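Local coordinates for oligopeptide-binding protein appA (Bacillus subtilis, PDB 1XOC) that binds oligopeptides outside the cell membrane and delivers them to an ABC permease, supporting sporulation and genetic competence in the bacterium, at residues A[405-410]-A[436-442]. Residue numbers count along the deposited sequence, not the author numbering.
Sequences MNPPNW and IKKGLNY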
loop_
_atom_site.group_PDB
_atom_site.type_symbol
_atom_site.label_atom_id
_atom_site.label_comp_id
_atom_site.label_asym_id
_atom_site.label_seq_id
_atom_site.Cartn_x
_atom_site.Cartn_y
_atom_site.Cartn_z
ATOM N N MET A 405 -3.033 10.617 8.545
ATOM C CA MET A 405 -3.050 9.335 9.242
ATOM C C MET A 405 -1.675 8.986 9.803
ATOM O O MET A 405 -1.581 8.321 10.835
ATOM C CB MET A 405 -3.532 8.206 8.316
ATOM C CG MET A 405 -2.618 7.826 7.223
ATOM S SD MET A 405 -3.370 6.537 6.169
ATOM C CE MET A 405 -4.641 7.471 5.410
ATOM N N ASN A 406 -0.620 9.473 9.150
ATOM C CA ASN A 406 0.762 9.124 9.496
ATOM C C ASN A 406 1.270 9.827 10.752
ATOM O O ASN A 406 0.764 10.882 11.119
ATOM C CB ASN A 406 1.702 9.436 8.305
ATOM C CG ASN A 406 1.840 8.275 7.355
ATOM O OD1 ASN A 406 2.597 7.344 7.621
ATOM N ND2 ASN A 406 1.099 8.304 6.247
ATOM N N PRO A 407 2.287 9.267 11.419
ATOM C CA PRO A 407 2.994 10.010 12.440
ATOM C C PRO A 407 3.500 11.321 11.843
ATOM O O PRO A 407 3.798 11.354 10.639
ATOM C CB PRO A 407 4.188 9.110 12.769
ATOM C CG PRO A 407 3.815 7.779 12.306
ATOM C CD PRO A 407 2.847 7.924 11.203
ATOM N N PRO A 408 3.583 12.390 12.643
ATOM C CA PRO A 408 3.247 12.522 14.054
ATOM C C PRO A 408 1.808 12.973 14.327
ATOM O O PRO A 408 1.538 13.509 15.411
ATOM C CB PRO A 408 4.203 13.630 14.498
ATOM C CG PRO A 408 4.207 14.529 13.329
ATOM C CD PRO A 408 4.130 13.657 12.121
ATOM N N ASN A 409 0.901 12.763 13.365
ATOM C CA ASN A 409 -0.435 13.381 13.397
ATOM C C ASN A 409 -1.527 12.443 13.903
ATOM O O ASN A 409 -2.225 12.758 14.868
ATOM C CB ASN A 409 -0.808 13.904 12.010
ATOM C CG ASN A 409 0.188 14.908 11.482
ATOM O OD1 ASN A 409 0.541 14.890 10.294
ATOM N ND2 ASN A 409 0.626 15.807 12.336
ATOM N N TRP A 410 -1.679 11.288 13.264
ATOM C CA TRP A 410 -2.752 10.360 13.607
ATOM C C TRP A 410 -4.088 11.064 13.770
ATOM O O TRP A 410 -4.851 10.795 14.710
ATOM C CB TRP A 410 -2.421 9.618 14.884
ATOM C CG TRP A 410 -1.089 8.946 14.831
ATOM C CD1 TRP A 410 -0.767 7.797 14.153
ATOM C CD2 TRP A 410 0.086 9.347 15.525
ATOM N NE1 TRP A 410 0.552 7.490 14.363
ATOM C CE2 TRP A 410 1.096 8.418 15.209
ATOM C CE3 TRP A 410 0.393 10.417 16.372
ATOM C CZ2 TRP A 410 2.386 8.518 15.733
ATOM C CZ3 TRP A 410 1.659 10.521 16.893
ATOM C CH2 TRP A 410 2.652 9.577 16.568
ATOM N N ILE A 436 3.987 2.068 16.162
ATOM C CA ILE A 436 3.098 3.189 16.352
ATOM C C ILE A 436 3.830 4.526 16.196
ATOM O O ILE A 436 3.378 5.409 15.455
ATOM C CB ILE A 436 2.434 3.121 17.747
ATOM C CG1 ILE A 436 1.504 1.903 17.861
ATOM C CG2 ILE A 436 1.633 4.396 18.012
ATOM C CD1 ILE A 436 1.005 1.680 19.315
ATOM N N LYS A 437 4.936 4.685 16.904
ATOM C CA LYS A 437 5.574 5.995 17.000
ATOM C C LYS A 437 6.074 6.525 15.667
ATOM O O LYS A 437 5.904 7.712 15.363
ATOM C CB LYS A 437 6.712 5.971 18.012
ATOM C CG LYS A 437 7.330 7.344 18.266
ATOM C CD LYS A 437 8.498 7.250 19.252
ATOM C CE LYS A 437 9.058 8.627 19.612
ATOM N NZ LYS A 437 9.690 8.629 20.971
ATOM N N LYS A 438 6.703 5.663 14.879
ATOM C CA LYS A 438 7.303 6.101 13.625
ATOM C C LYS A 438 7.002 5.186 12.442
ATOM O O LYS A 438 7.668 5.303 11.429
ATOM C CB LYS A 438 8.822 6.251 13.754
ATOM C CG LYS A 438 9.335 6.944 15.003
ATOM C CD LYS A 438 10.848 6.791 15.126
ATOM C CE LYS A 438 11.393 7.593 16.287
ATOM N NZ LYS A 438 12.874 7.782 16.167
ATOM N N GLY A 439 6.021 4.303 12.552
ATOM C CA GLY A 439 5.670 3.386 11.471
ATOM C C GLY A 439 4.214 3.390 11.088
ATOM O O GLY A 439 3.519 4.406 11.206
ATOM N N LEU A 440 3.740 2.238 10.613
ATOM C CA LEU A 440 2.429 2.124 10.006
ATOM C C LEU A 440 1.299 1.652 10.927
ATOM O O LEU A 440 0.218 1.341 10.460
ATOM C CB LEU A 440 2.518 1.158 8.821
ATOM C CG LEU A 440 3.629 1.372 7.790
ATOM C CD1 LEU A 440 3.451 0.410 6.603
ATOM C CD2 LEU A 440 3.665 2.774 7.293
ATOM N N ASN A 441 1.545 1.636 12.243
ATOM C CA ASN A 441 0.493 1.256 13.212
ATOM C C ASN A 441 -0.257 2.530 13.594
ATOM O O ASN A 441 -0.207 2.998 14.741
ATOM C CB ASN A 441 1.089 0.508 14.417
ATOM C CG ASN A 441 0.035 -0.139 15.336
ATOM O OD1 ASN A 441 -1.153 0.178 15.279
ATOM N ND2 ASN A 441 0.500 -1.053 16.187
ATOM N N TYR A 442 -1.014 3.021 12.620
ATOM C CA TYR A 442 -1.675 4.309 12.706
ATOM C C TYR A 442 -2.786 4.303 13.717
ATOM O O TYR A 442 -3.198 5.376 14.151
ATOM C CB TYR A 442 -2.287 4.674 11.359
ATOM C CG TYR A 442 -1.331 4.755 10.189
ATOM C CD1 TYR A 442 -0.057 5.280 10.319
ATOM C CD2 TYR A 442 -1.719 4.296 8.930
ATOM C CE1 TYR A 442 0.808 5.381 9.221
ATOM C CE2 TYR A 442 -0.866 4.400 7.834
ATOM C CZ TYR A 442 0.392 4.931 7.982
ATOM O OH TYR A 442 1.235 5.031 6.882
HETATM O O HOH W 1 1.775 5.077 13.290
#
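The end of helix 398-405 and the loop after it meet the loop 436-442, and Tyr-442 and Trp-410 bury the largest areas. Start with the direct hydrogen bond: Tyr-442 OH donates to Asn-406 OD1 at 2.8 Å, while Asn-406 ND2 turns back to the carbonyl of Val-402 in the preceding helix, so both ends of that amide are used. A second link runs through water 1, which accepts from Trp-410 NE1 (2.9 Å) and donates to Ile-436 O (2.7 Å) and Gly-439 O (2.8 Å), tying the indole to two carbonyls of 436-442.

Met-405 lies against the phenol, its CG over one face in a CH-pi contact and its SD 3.7 Å from Tyr-442 CE2, a Met-aromatic pair. Pro-407 reaches the ring's edge, with CD 3.8 Å from Tyr-442 CE1, and rests CB on Lys-437 O (3.4 Å). The indole brings its edge to the carbonyls of Ile-436 and Lys-437; Trp-444 meets it edge-to-face.

Tyr-442 OH also makes a weak hydrogen bond to the bound nonapeptide, against which Met-405 and Asn-406 pack. The Met-405, Asn-406 and Tyr-442 end of the contact thus forms part of the peptide-binding site of this family 5 solute-binding protein.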